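Local coordinates for protein diacylglycerol O-acyltransferase (Marinobacter hydrocarbonoclasticus, PDB 6CHJ) that makes wax esters and probably also triacylglycerols, by transferring acyl groups from acyl-CoA to alcohols and diacylglycerols, at residues B[53-56]-B[57-61]; B[132-135]-B[136-140]. All blocks are in the same frame, centred on the assembly; numbering follows the deposited sequence.

Contact 1 of 2, residues B[53-56]-B[57-61]; sequences VTAP and FNQRL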
# COMPACT_ATOMS: atom_id res chain seq x y z
N VAL B 53 -4.64 23.11 -5.01
CA VAL B 53 -5.26 22.19 -4.06
C VAL B 53 -5.84 23.03 -2.93
O VAL B 53 -5.12 23.84 -2.34
CB VAL B 53 -4.25 21.17 -3.50
CG1 VAL B 53 -4.87 20.35 -2.37
CG2 VAL B 53 -3.71 20.25 -4.60
N THR B 54 -7.11 22.82 -2.61
CA THR B 54 -7.74 23.54 -1.51
C THR B 54 -8.27 22.57 -0.47
O THR B 54 -8.57 21.41 -0.77
CB THR B 54 -8.89 24.44 -1.99
OG1 THR B 54 -9.31 25.30 -0.92
CG2 THR B 54 -10.08 23.61 -2.48
N ALA B 55 -8.40 23.08 0.75
CA ALA B 55 -8.85 22.39 1.95
C ALA B 55 -10.04 21.50 1.63
O ALA B 55 -10.89 21.88 0.82
CB ALA B 55 -9.19 23.40 3.04
N PRO B 56 -10.13 20.30 2.25
CA PRO B 56 -9.16 19.87 3.27
C PRO B 56 -7.94 19.12 2.70
O PRO B 56 -7.12 18.60 3.48
CB PRO B 56 -10.00 18.96 4.16
CG PRO B 56 -11.01 18.35 3.21
CD PRO B 56 -11.20 19.31 2.06
N PHE B 57 -7.81 19.09 1.37
CA PHE B 57 -6.80 18.25 0.73
C PHE B 57 -5.39 18.82 0.84
O PHE B 57 -4.44 18.16 0.37
CB PHE B 57 -7.16 18.06 -0.73
CG PHE B 57 -8.49 17.42 -0.94
CD1 PHE B 57 -8.58 16.04 -1.12
CD2 PHE B 57 -9.64 18.18 -0.95
CE1 PHE B 57 -9.81 15.45 -1.31
CE2 PHE B 57 -10.87 17.59 -1.14
CZ PHE B 57 -10.96 16.22 -1.33
N ASN B 58 -5.20 20.01 1.41
CA ASN B 58 -3.87 20.57 1.60
C ASN B 58 -3.49 20.58 3.06
O ASN B 58 -2.48 21.20 3.43
CB ASN B 58 -3.77 21.97 1.00
CG ASN B 58 -4.60 23.01 1.76
OD1 ASN B 58 -5.58 22.68 2.44
ND2 ASN B 58 -4.20 24.26 1.64
N GLN B 59 -4.28 19.93 3.90
CA GLN B 59 -4.01 19.81 5.32
C GLN B 59 -3.11 18.60 5.57
O GLN B 59 -3.24 17.58 4.90
CB GLN B 59 -5.32 19.65 6.09
CG GLN B 59 -6.29 20.81 5.88
CD GLN B 59 -5.72 22.12 6.43
OE1 GLN B 59 -5.26 22.18 7.57
NE2 GLN B 59 -5.74 23.16 5.60
N ARG B 60 -2.20 18.72 6.52
CA ARG B 60 -1.38 17.57 6.84
C ARG B 60 -1.20 17.50 8.35
O ARG B 60 -1.32 18.51 9.04
CB ARG B 60 -0.03 17.61 6.11
CG ARG B 60 1.07 18.32 6.82
CD ARG B 60 2.38 18.12 6.08
NE ARG B 60 3.54 18.33 6.94
CZ ARG B 60 3.95 17.49 7.89
NH1 ARG B 60 3.30 16.34 8.11
NH2 ARG B 60 5.02 17.79 8.62
N LEU B 61 -0.95 16.29 8.84
CA LEU B 61 -0.88 16.07 10.27
C LEU B 61 0.45 16.56 10.82
O LEU B 61 1.51 16.32 10.24
CB LEU B 61 -1.08 14.59 10.60
CG LEU B 61 -1.20 14.26 12.10
CD1 LEU B 61 -2.36 15.00 12.76
CD2 LEU B 61 -1.29 12.75 12.35
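Q59 N donates to P56 O at 3.2 Å, in a fairly straight bond (160°). This bond closes a type I beta turn from P56 to Q59. A second bond, F57 N to T54 O at 3.2 Å, spans the cis peptide before P56. With A55 and the cis proline at its corner, that step has the angles of a type VIa turn. Two tight turns follow one another and bend the chain into strand 59-64.

The F57 ring stands beside the proline ring, and both point the same way. Its CD2 lies 3.6 Å from P56 CD. T54 O comes to the ring edge, in its plane, 3.4 Å from F57 CD2. V53 CG1 packs on F57 CB at 3.6 Å; it gets there by standing anti to its own backbone N (chi1 172°). N58 folds back over the turn, and its OD1 lies 3.7 Å from A55 CB. The same oxygen takes a bond from Q59 NE2, which probably steadies the N58 amide beside A55.

The turns lie near the surface, between helix 39-49 and strand 59-64. M147 of helix 141-150 touches P56 and F57. W115 of strand 115-121 meets the F57 ring edge-to-face and bonds F57 O. Strand 67-72 pairs with the outgoing strand.

Contact 2 of 2, residues B[132-135]-B[136-140]; sequences TKVH and HSLVD
The backbone bonds centre on H135 O, which accepts two amides. V139 N lies 3.0 Å from H135 O, with an N-H...O angle of 169°. L138 N is closer to the same oxygen, at 2.8 Å. The pair winds the chain into a turn right where strand 127-135 ends.

One side-chain bond ties the turn to the strand. S137 N donates to H135 ND1 at 3.0 Å, tilted somewhat from the imidazole plane. S137 CB also sits 3.3 Å from H135 ND1. CG lies opposite the backbone N (chi1 -159°), which turns the ring so that its ND1 edge meets S137. H135 NE2 bonds E15 OE1, so both ring nitrogens are engaged. With an alanine here, the S137 amide would probably lose its acceptor and E15 this mate. S137 OG turns to D8 O.

The apolar contact is small. V134 CG1 meets V139 CB at 3.8 Å, while L138 CD2 is more distant. D140 CA lies 3.6 Å above one face of the H136 ring, near the rim; F11 stacks with the ring.

D140 is the N-cap of helix 141-150. Its OD2 caps V142 N through a weak bond, and its OD1 bonds S143 OG. H135 to D140 form the HHxxxD part of the HHxxxDG motif, the active-site signature of this acyltransferase family. ND1 accepts from S137 N, consistent with NE2 donating to E15 OE1. The ring is then held at both nitrogens, and H135 O sets the turn that carries H136.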
# COMPACT_ATOMS: atom_id res chain seq x y z
N THR B 132 -10.78 6.75 -5.24
CA THR B 132 -10.37 7.81 -4.33
C THR B 132 -10.26 7.26 -2.91
O THR B 132 -11.13 6.52 -2.47
CB THR B 132 -11.37 8.96 -4.36
OG1 THR B 132 -11.52 9.40 -5.72
CG2 THR B 132 -10.91 10.13 -3.51
N LYS B 133 -9.19 7.64 -2.21
CA LYS B 133 -8.90 7.13 -0.87
C LYS B 133 -8.64 8.34 0.02
O LYS B 133 -7.73 9.12 -0.27
CB LYS B 133 -7.67 6.21 -0.90
CG LYS B 133 -7.24 5.62 0.43
CD LYS B 133 -5.80 5.10 0.44
CE LYS B 133 -5.49 4.14 -0.70
NZ LYS B 133 -4.69 2.98 -0.18
N VAL B 134 -9.43 8.50 1.08
CA VAL B 134 -9.19 9.59 2.03
C VAL B 134 -9.24 9.04 3.45
O VAL B 134 -10.09 8.21 3.78
CB VAL B 134 -10.20 10.75 1.88
CG1 VAL B 134 -9.83 11.91 2.81
CG2 VAL B 134 -10.24 11.23 0.45
N HIS B 135 -8.33 9.53 4.30
CA HIS B 135 -8.32 9.09 5.69
C HIS B 135 -9.49 9.68 6.47
O HIS B 135 -9.81 10.86 6.34
CB HIS B 135 -7.00 9.48 6.35
CG HIS B 135 -6.70 8.67 7.58
ND1 HIS B 135 -7.17 9.01 8.83
CD2 HIS B 135 -6.03 7.50 7.73
CE1 HIS B 135 -6.77 8.10 9.70
NE2 HIS B 135 -6.08 7.17 9.06
N HIS B 136 -10.12 8.84 7.30
CA HIS B 136 -11.28 9.27 8.08
C HIS B 136 -10.95 10.41 9.04
O HIS B 136 -11.81 11.24 9.34
CB HIS B 136 -11.88 8.08 8.84
CG HIS B 136 -13.35 8.19 9.10
ND1 HIS B 136 -13.89 9.07 10.03
CD2 HIS B 136 -14.40 7.52 8.57
CE1 HIS B 136 -15.20 8.94 10.04
NE2 HIS B 136 -15.54 8.00 9.17
N SER B 137 -9.71 10.48 9.54
CA SER B 137 -9.30 11.64 10.34
C SER B 137 -9.43 12.95 9.58
O SER B 137 -9.62 14.00 10.19
CB SER B 137 -7.87 11.49 10.82
OG SER B 137 -7.85 10.87 12.09
N LEU B 138 -9.31 12.90 8.25
CA LEU B 138 -9.34 14.11 7.43
C LEU B 138 -10.72 14.38 6.85
O LEU B 138 -11.15 15.53 6.80
CB LEU B 138 -8.30 14.01 6.31
CG LEU B 138 -8.05 15.32 5.57
CD1 LEU B 138 -7.28 16.28 6.48
CD2 LEU B 138 -7.30 15.10 4.27
N VAL B 139 -11.41 13.35 6.37
CA VAL B 139 -12.77 13.47 5.86
C VAL B 139 -13.55 12.22 6.25
O VAL B 139 -13.13 11.10 5.93
CB VAL B 139 -12.80 13.67 4.34
CG1 VAL B 139 -14.23 13.69 3.82
CG2 VAL B 139 -12.07 14.96 3.94
N ASP B 140 -14.69 12.40 6.92
CA ASP B 140 -15.55 11.26 7.24
C ASP B 140 -16.10 10.63 5.96
O ASP B 140 -15.84 11.08 4.85
CB ASP B 140 -16.67 11.68 8.19
CG ASP B 140 -17.62 12.65 7.55
OD1 ASP B 140 -17.41 13.88 7.70
OD2 ASP B 140 -18.57 12.20 6.87

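Contact 1 comes first along the chain and contact 2 follows some 70 residues later. Their centres are about 11 Å apart, and the two touch directly. P56 CG packs on V139 CG2 at 3.6 Å, and Q59 CB on L138 CD1 at 3.9 Å. Both lie in the catalytic domain of the family. The turns of 53-61 lead into the two-stranded sheet of 59-64 and 67-72, whereas 132-140 leaves the mixed sheet that holds strands 22-30, 115-121 and 127-135. Helix 141-150 is common to them: M147 touches P56, F57 and V139. Contact 1 therefore packs as an outer layer against the more buried HHxxxDG loop.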